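Local coordinates for N-acetylmuramoyl-L-alanine amidase domain-containing protein SAOUHSC_02979 (Staphylococcus aureus, PDB 5T1Q), which probably hydrolyses amide bonds of bacterial cell-wall peptidoglycan as a secreted enzyme, this piece carrying a glucosaminidase-family region followed by a CHAP domain, at residues Met246-Gly251 with His276-Arg281; Tyr256-Met261 with Thr266-Asp271; Gln20-Asp25 with Lys29-Thr34. One frame throughout, in Å; residues are numbered along the deposited sequence. Where two conformers were deposited one is given.

Contact 1 of 3, residues Met246-Gly251 with His276-Arg281. With NA (sodium ion), chain E.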
# COMPACT_ATOMS: atom_id res chain seq x y z
N MSE A 246 12.40 8.30 -2.60
CA MSE A 246 11.84 7.09 -3.19
C MSE A 246 12.79 6.47 -4.19
O MSE A 246 12.59 6.62 -5.39
CB MSE A 246 10.57 7.53 -3.89
CG MSE A 246 9.67 6.34 -4.23
SE MSE A 246 8.85 5.61 -2.60
CE MSE A 246 8.66 7.27 -1.55
N PRO A 247 13.82 5.78 -3.72
CA PRO A 247 14.80 5.17 -4.64
C PRO A 247 14.27 3.93 -5.39
O PRO A 247 14.78 3.62 -6.45
CB PRO A 247 15.98 4.83 -3.72
CG PRO A 247 15.36 4.60 -2.39
CD PRO A 247 14.11 5.45 -2.31
N TYR A 248 13.25 3.26 -4.85
CA TYR A 248 12.62 2.09 -5.49
C TYR A 248 11.09 2.28 -5.48
O TYR A 248 10.56 2.97 -4.60
CB TYR A 248 13.02 0.78 -4.76
CG TYR A 248 14.53 0.55 -4.72
CD1 TYR A 248 15.19 -0.00 -5.81
CD2 TYR A 248 15.30 0.94 -3.62
CE1 TYR A 248 16.56 -0.19 -5.81
CE2 TYR A 248 16.68 0.76 -3.60
CZ TYR A 248 17.30 0.19 -4.70
OH TYR A 248 18.65 0.01 -4.71
N PRO A 249 10.36 1.69 -6.46
CA PRO A 249 8.90 1.83 -6.51
C PRO A 249 8.23 1.45 -5.19
O PRO A 249 8.47 0.37 -4.66
CB PRO A 249 8.49 0.87 -7.61
CG PRO A 249 9.67 0.81 -8.51
CD PRO A 249 10.86 0.91 -7.61
N HIS A 250 7.43 2.36 -4.67
CA HIS A 250 6.76 2.19 -3.39
C HIS A 250 6.12 0.82 -3.15
O HIS A 250 5.39 0.30 -4.00
CB HIS A 250 5.71 3.27 -3.23
CG HIS A 250 5.17 3.37 -1.85
ND1 HIS A 250 4.04 2.69 -1.43
CD2 HIS A 250 5.63 4.05 -0.77
CE1 HIS A 250 3.83 2.95 -0.16
NE2 HIS A 250 4.77 3.77 0.27
N GLY A 251 6.40 0.26 -1.98
CA GLY A 251 5.83 -1.03 -1.58
C GLY A 251 6.48 -2.29 -2.11
O GLY A 251 6.27 -3.35 -1.54
N HIS A 276 17.46 -9.32 -7.77
CA HIS A 276 18.53 -10.27 -8.01
C HIS A 276 19.88 -9.62 -8.30
O HIS A 276 20.91 -10.28 -8.14
CB HIS A 276 18.18 -11.24 -9.14
CG HIS A 276 18.13 -10.61 -10.49
ND1 HIS A 276 19.10 -10.82 -11.43
CD2 HIS A 276 17.25 -9.74 -11.03
CE1 HIS A 276 18.81 -10.12 -12.52
NE2 HIS A 276 17.71 -9.44 -12.30
N ASN A 277 19.87 -8.36 -8.77
CA ASN A 277 21.11 -7.65 -9.03
C ASN A 277 21.71 -7.01 -7.79
O ASN A 277 22.78 -6.45 -7.87
CB ASN A 277 20.91 -6.55 -10.07
CG ASN A 277 20.90 -7.07 -11.48
OD1 ASN A 277 21.65 -7.98 -11.82
ND2 ASN A 277 20.08 -6.46 -12.32
N TRP A 278 21.01 -7.07 -6.66
CA TRP A 278 21.51 -6.41 -5.46
C TRP A 278 22.86 -6.92 -4.95
O TRP A 278 23.73 -6.12 -4.62
CB TRP A 278 20.46 -6.46 -4.34
CG TRP A 278 19.41 -5.39 -4.46
CD1 TRP A 278 18.80 -4.94 -5.59
CD2 TRP A 278 18.77 -4.71 -3.37
NE1 TRP A 278 17.87 -3.96 -5.27
CE2 TRP A 278 17.83 -3.82 -3.92
CE3 TRP A 278 18.92 -4.77 -1.98
CZ2 TRP A 278 17.04 -2.99 -3.13
CZ3 TRP A 278 18.15 -3.92 -1.19
CH2 TRP A 278 17.22 -3.05 -1.77
N ASN A 279 23.03 -8.24 -4.91
CA ASN A 279 24.26 -8.81 -4.38
C ASN A 279 25.50 -8.51 -5.23
O ASN A 279 26.52 -8.09 -4.69
CB ASN A 279 24.12 -10.32 -4.04
CG ASN A 279 23.74 -11.16 -5.23
OD1 ASN A 279 23.19 -10.67 -6.23
ND2 ASN A 279 24.03 -12.45 -5.14
N ASN A 280 25.42 -8.72 -6.54
CA ASN A 280 26.56 -8.44 -7.44
C ASN A 280 26.81 -6.91 -7.55
O ASN A 280 27.94 -6.47 -7.54
CB ASN A 280 26.39 -9.07 -8.82
CG ASN A 280 25.01 -8.87 -9.39
OD1 ASN A 280 24.03 -9.45 -8.88
ND2 ASN A 280 24.90 -8.07 -10.44
N ARG A 281 25.76 -6.10 -7.64
CA ARG A 281 26.00 -4.67 -7.70
C ARG A 281 26.54 -4.14 -6.37
O ARG A 281 27.46 -3.32 -6.39
CB ARG A 281 24.75 -3.90 -8.10
CG ARG A 281 24.35 -4.12 -9.55
CD ARG A 281 23.34 -3.08 -10.00
NE ARG A 281 22.84 -3.38 -11.33
CZ ARG A 281 21.92 -2.67 -11.97
NH1 ARG A 281 21.39 -1.56 -11.43
NH2 ARG A 281 21.53 -3.05 -13.18
NA NA E . 22.76 -11.39 -8.55
O HOH W 1 22.16 -11.42 -10.74
O HOH W 2 24.74 -13.01 -8.68
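Tyr248 turns one face of its phenol ring to CZ2 of the Trp278 indole, and no other pair of residues touches between Met246-Gly251 and His276-Arg281. The closest atoms are Tyr248 CZ and Trp278 CZ2, 3.6 Å apart, with CZ2 sitting above the phenol plane and displaced toward the rim. The centroids of the phenol and of the six-membered indole ring are 5.2 Å apart and the planes open at 41°, an oblique aromatic pair. The two side chains reach in from opposite directions; CG of Tyr248 lies anti to its carbonyl carbon (chi1 -58°), which sends the ring off the loop toward the helix. Both polar ends are tied down nearby: Tyr248 OH hydrogen-bonds to Ser269 O and also to Leu272 N, and Trp278 NE1 bonds to Gly273 O. These bonds fix where the polar end of each ring lies.

The pair lies inside the CHAP domain, a papain-like cysteine peptidase fold, where it joins the loop before helix 253-262 to the start of helix 278-284. Thr254 of the first helix touches both side chains, and Val300 of strand 298-301 packs on Trp278.

On the far side of the helix start, a sodium ion is gripped by His276 O at 2.2 Å, Asn279 OD1 at 2.5 Å and Asn280 OD1 at 2.3 Å, together with Glu302 and two waters. Both asparagines hold CG between their backbone N and carbonyl carbon, bringing both amide oxygens round to the ion. These oxygens lie 3.0 Å apart, Asn279 OD1 to Asn280 OD1, a closeness explained by the shared metal. One of the waters on the ion also hydrogen-bonds His276 ND1, linking the imidazole to the coordination shell.

Contact 2 of 3, residues Tyr256-Met261 with Thr266-Asp271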
# COMPACT_ATOMS: atom_id res chain seq x y z
N TYR A 256 10.92 -2.04 0.29
CA TYR A 256 10.73 -2.44 1.68
C TYR A 256 12.07 -2.62 2.39
O TYR A 256 12.24 -2.12 3.50
CB TYR A 256 9.85 -3.72 1.81
CG TYR A 256 9.81 -4.20 3.23
CD1 TYR A 256 8.92 -3.63 4.15
CD2 TYR A 256 10.69 -5.20 3.67
CE1 TYR A 256 8.91 -4.06 5.47
CE2 TYR A 256 10.69 -5.61 4.99
CZ TYR A 256 9.80 -5.05 5.88
OH TYR A 256 9.80 -5.46 7.18
N VAL A 257 13.00 -3.33 1.75
CA VAL A 257 14.30 -3.56 2.38
C VAL A 257 15.09 -2.25 2.61
O VAL A 257 15.73 -2.07 3.65
CB VAL A 257 15.13 -4.60 1.61
CG1 VAL A 257 16.47 -4.80 2.29
CG2 VAL A 257 14.37 -5.93 1.51
N TYR A 258 15.04 -1.35 1.63
CA TYR A 258 15.67 -0.05 1.75
C TYR A 258 15.15 0.68 2.99
O TYR A 258 15.94 1.16 3.81
CB TYR A 258 15.40 0.79 0.49
CG TYR A 258 15.90 2.23 0.57
CD1 TYR A 258 15.09 3.24 1.12
CD2 TYR A 258 17.16 2.58 0.10
CE1 TYR A 258 15.55 4.55 1.20
CE2 TYR A 258 17.62 3.89 0.18
CZ TYR A 258 16.81 4.87 0.74
OH TYR A 258 17.28 6.17 0.80
N ASN A 259 13.82 0.72 3.14
CA ASN A 259 13.19 1.40 4.30
C ASN A 259 13.41 0.70 5.62
O ASN A 259 13.74 1.33 6.61
CB ASN A 259 11.69 1.62 4.06
CG ASN A 259 11.43 2.78 3.10
OD1 ASN A 259 11.27 2.59 1.90
ND2 ASN A 259 11.48 3.98 3.62
N ARG A 260 13.27 -0.62 5.63
CA ARG A 260 13.44 -1.37 6.87
C ARG A 260 14.86 -1.20 7.40
O ARG A 260 15.05 -1.06 8.60
CB ARG A 260 13.09 -2.84 6.66
CG ARG A 260 13.20 -3.73 7.90
CD ARG A 260 12.28 -3.25 9.00
NE ARG A 260 12.24 -4.18 10.13
CZ ARG A 260 11.56 -3.97 11.25
NH1 ARG A 260 10.87 -2.84 11.42
NH2 ARG A 260 11.57 -4.89 12.21
N MSE A 261 15.84 -1.20 6.49
CA MSE A 261 17.25 -1.03 6.88
C MSE A 261 17.47 0.33 7.52
O MSE A 261 18.23 0.45 8.48
CB MSE A 261 18.20 -1.18 5.70
CG MSE A 261 18.39 -2.66 5.34
SE MSE A 261 19.57 -2.82 3.76
CE MSE A 261 21.18 -2.96 4.87
N THR A 266 21.06 2.23 8.97
CA THR A 266 22.00 1.74 7.97
C THR A 266 21.34 1.90 6.62
O THR A 266 20.12 1.81 6.49
CB THR A 266 22.43 0.27 8.21
OG1 THR A 266 21.50 -0.65 7.64
CG2 THR A 266 22.60 -0.02 9.71
N SER A 267 22.15 2.18 5.62
CA SER A 267 21.62 2.43 4.29
C SER A 267 22.24 1.57 3.21
O SER A 267 23.33 1.00 3.36
CB SER A 267 21.79 3.90 3.93
OG SER A 267 23.16 4.24 3.85
N ILE A 268 21.50 1.50 2.11
CA ILE A 268 21.88 0.80 0.91
C ILE A 268 21.48 1.74 -0.24
O ILE A 268 20.44 2.38 -0.17
CB ILE A 268 21.18 -0.58 0.89
CG1 ILE A 268 21.88 -1.50 -0.09
CG2 ILE A 268 19.68 -0.46 0.56
CD1 ILE A 268 21.53 -2.96 0.13
N SER A 269 22.31 1.86 -1.28
CA SER A 269 22.01 2.80 -2.38
C SER A 269 20.76 2.47 -3.21
O SER A 269 20.22 1.36 -3.15
CB SER A 269 23.20 2.99 -3.32
OG SER A 269 23.61 1.77 -3.87
N GLY A 270 20.33 3.47 -3.97
CA GLY A 270 19.13 3.36 -4.79
C GLY A 270 19.36 2.90 -6.21
O GLY A 270 18.39 2.81 -6.98
N ASP A 271 20.61 2.57 -6.54
CA ASP A 271 21.00 2.17 -7.89
C ASP A 271 21.24 0.66 -8.05
O ASP A 271 21.86 0.23 -9.02
CB ASP A 271 22.27 2.95 -8.31
CG ASP A 271 23.59 2.39 -7.66
OD1 ASP A 271 23.56 1.79 -6.56
OD2 ASP A 271 24.67 2.56 -8.27
O HOH W 3 18.40 2.12 3.29
O HOH W 4 20.11 -2.40 9.02
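Ile268 pushes its CG2 methyl toward helix 253-262 and meets two side chains there, Tyr258 and Met261, which is selenomethionine in this crystal. The side chains of Ile268 and Tyr258 pass in opposite senses, with Tyr258 CD2 and Ile268 CG2 4.0 Å apart. The closer approach is to the backbone: Ile268 O lies near the plane of the phenol ring, at its edge, 3.2 Å from Tyr258 CE2. Tyr258 carries CG anti to its backbone N (chi1 174°), which carries the ring edge to the backbone of the returning loop at Ile268.

Met261 comes across Ile268 at a slant, its SE touching CG2 at 4.0 Å, while the bend at chi3 (91°) turns CE aside to rest 3.6 Å from Thr266 OG1. The Met261 and Thr266 side chains themselves cross at about a right angle. Here the backbone adds a weak bond from Thr266 N to Met261 O, 3.4 Å long. Two waters also bridge the segments. One water donates to Tyr258 O at 2.7 Å and weakly accepts from Ile268 N, lying over a face of the Tyr258 ring; the other joins Thr266 OG1 and, weakly, Met261 O.

Beyond the pair, Phe317 and Ala298 of the sheet pack on Met261, and Trp278 lies against Ile268. The chain thus leaves helix 253-262, turns and runs back beside it as an extended loop, covering one flank of the helix, whose Val257 and Met261 also pack on the sheet of the CHAP domain, as in the papain-like fold.

Contact 3 of 3, residues Gln20-Asp25 with Lys29-Thr34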
# COMPACT_ATOMS: atom_id res chain seq x y z
N GLN A 20 10.28 -3.42 -9.97
CA GLN A 20 11.00 -3.39 -8.69
C GLN A 20 12.04 -2.26 -8.62
O GLN A 20 12.64 -2.03 -7.56
CB GLN A 20 11.75 -4.71 -8.48
CG GLN A 20 10.86 -5.94 -8.35
CD GLN A 20 11.65 -7.17 -7.94
OE1 GLN A 20 12.88 -7.16 -7.90
NE2 GLN A 20 10.93 -8.24 -7.61
N SER A 21 12.29 -1.62 -9.75
CA SER A 21 13.27 -0.53 -9.81
C SER A 21 12.88 0.47 -10.87
O SER A 21 12.09 0.16 -11.75
CB SER A 21 14.68 -1.07 -10.10
OG SER A 21 14.73 -1.73 -11.35
N PHE A 22 13.42 1.68 -10.76
CA PHE A 22 13.14 2.72 -11.76
C PHE A 22 14.23 2.69 -12.80
O PHE A 22 15.34 2.27 -12.54
CB PHE A 22 13.12 4.12 -11.15
CG PHE A 22 12.04 4.32 -10.13
CD1 PHE A 22 10.71 4.33 -10.51
CD2 PHE A 22 12.35 4.57 -8.80
CE1 PHE A 22 9.72 4.55 -9.59
CE2 PHE A 22 11.36 4.79 -7.88
CZ PHE A 22 10.04 4.78 -8.27
N ASN A 23 13.89 3.16 -13.99
CA ASN A 23 14.86 3.29 -15.07
C ASN A 23 14.45 4.54 -15.86
O ASN A 23 13.69 5.37 -15.37
CB ASN A 23 14.90 1.99 -15.90
CG ASN A 23 13.52 1.56 -16.38
OD1 ASN A 23 12.73 2.35 -16.89
ND2 ASN A 23 13.23 0.27 -16.21
N ASN A 24 14.98 4.69 -17.07
CA ASN A 24 14.60 5.84 -17.91
C ASN A 24 13.13 5.79 -18.39
O ASN A 24 12.55 6.84 -18.68
CB ASN A 24 15.57 5.98 -19.09
CG ASN A 24 17.00 6.29 -18.65
OD1 ASN A 24 17.24 6.69 -17.51
ND2 ASN A 24 17.95 6.12 -19.56
N ASP A 25 12.53 4.60 -18.42
CA ASP A 25 11.13 4.43 -18.86
C ASP A 25 10.12 4.50 -17.70
O ASP A 25 9.13 5.23 -17.79
CB ASP A 25 10.96 3.09 -19.60
CG ASP A 25 11.80 3.01 -20.89
OD1 ASP A 25 12.21 4.07 -21.42
OD2 ASP A 25 12.04 1.88 -21.38
N LYS A 29 7.32 9.79 -11.54
CA LYS A 29 6.16 10.56 -11.99
C LYS A 29 5.00 9.70 -12.47
O LYS A 29 3.90 10.21 -12.61
CB LYS A 29 6.53 11.58 -13.09
CG LYS A 29 6.75 10.97 -14.47
CD LYS A 29 6.82 12.02 -15.57
CE LYS A 29 6.87 11.36 -16.95
NZ LYS A 29 6.78 12.35 -18.06
N ASP A 30 5.25 8.42 -12.78
CA ASP A 30 4.17 7.53 -13.25
C ASP A 30 4.02 6.25 -12.42
O ASP A 30 3.51 5.24 -12.91
CB ASP A 30 4.32 7.21 -14.75
CG ASP A 30 5.55 6.38 -15.07
OD1 ASP A 30 6.15 5.76 -14.16
OD2 ASP A 30 5.93 6.35 -16.27
N THR A 31 4.46 6.29 -11.17
CA THR A 31 4.31 5.15 -10.29
C THR A 31 3.55 5.60 -9.05
O THR A 31 3.90 6.59 -8.42
CB THR A 31 5.67 4.50 -9.92
OG1 THR A 31 6.52 5.47 -9.28
CG2 THR A 31 6.34 3.95 -11.17
N ARG A 32 2.49 4.87 -8.76
CA ARG A 32 1.65 5.17 -7.61
C ARG A 32 2.24 4.70 -6.30
O ARG A 32 3.20 3.92 -6.25
CB ARG A 32 0.28 4.49 -7.75
CG ARG A 32 -0.58 4.96 -8.91
CD ARG A 32 -1.97 4.31 -8.87
NE ARG A 32 -2.73 4.69 -7.68
CZ ARG A 32 -3.93 4.19 -7.33
NH1 ARG A 32 -4.52 4.62 -6.22
NH2 ARG A 32 -4.53 3.27 -8.08
N ALA A 33 1.66 5.21 -5.23
CA ALA A 33 1.96 4.78 -3.89
C ALA A 33 0.59 4.58 -3.24
O ALA A 33 -0.31 5.41 -3.42
CB ALA A 33 2.77 5.83 -3.15
N THR A 34 0.41 3.45 -2.59
CA THR A 34 -0.83 3.13 -1.86
C THR A 34 -0.42 2.60 -0.49
O THR A 34 0.72 2.21 -0.29
CB THR A 34 -1.71 2.11 -2.60
OG1 THR A 34 -0.90 1.01 -3.03
CG2 THR A 34 -2.35 2.73 -3.84
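A threonine hydroxyl oxygen sits at the edge of a phenylalanine ring: Thr31 OG1 lies in the plane of the Phe22 ring, 3.3 Å from CE1, with no hydrogen bond anywhere between Gln20-Asp25 and Lys29-Thr34. The approach is to an edge, where the ring's hydrogens lie, and so brings the oxygen against the slightly positive border of the aromatic. The side chains meet at a slant, and Thr31 CG2 adds a second touch at 3.8 Å from the same Phe22 CE1. Thr31 holds OG1 between its backbone N and carbonyl carbon (chi1 59°), and Asn27 O, in the turn between the segments, is its hydrogen-bond partner.

Further along, Asp30 OD2 comes within 3.7 Å of Asp25 O, a loose approach of two acceptors, and Asp25 is itself poorly ordered. Asn23 OD1 takes a bond from Asp25 N, 2.7 Å, forming an Asx turn, and also accepts from Val26 N; Asp30 OD1 holds Asn27 N.

This is surface packing within the long loop between helix 9-13 and strand 37-39. Gln20 and Ser21 bond to Ala275 and Asp274, in the loop before helix 278-284, while Asp30 pairs by backbone with Asn123 of strand 119-128 and Arg32 forms a salt bridge to Glu92 of helix 82-93.

Contact 2 is nested along the chain within the loop closed by contact 1, and their centres lie 8 Å apart in the CHAP domain. Pro247 CG packs on Tyr258 CZ at 3.5 Å, and Arg281 NH1 reaches Asp271 O at 3.0 Å, a probable hydrogen bond. Contact 3 comes earlier in the sequence yet packs on contact 1, centres 12 Å apart, with Phe22 CE2 3.3 Å from Met246 O; it does not touch contact 2. The sodium ion of contact 1 lies about 12 Å from the nearest side-chain atom of Ile268 in contact 2. Trp278 lies near, without touching, Cys253, His314 and Glu331, whose geometry is consistent with a catalytic triad.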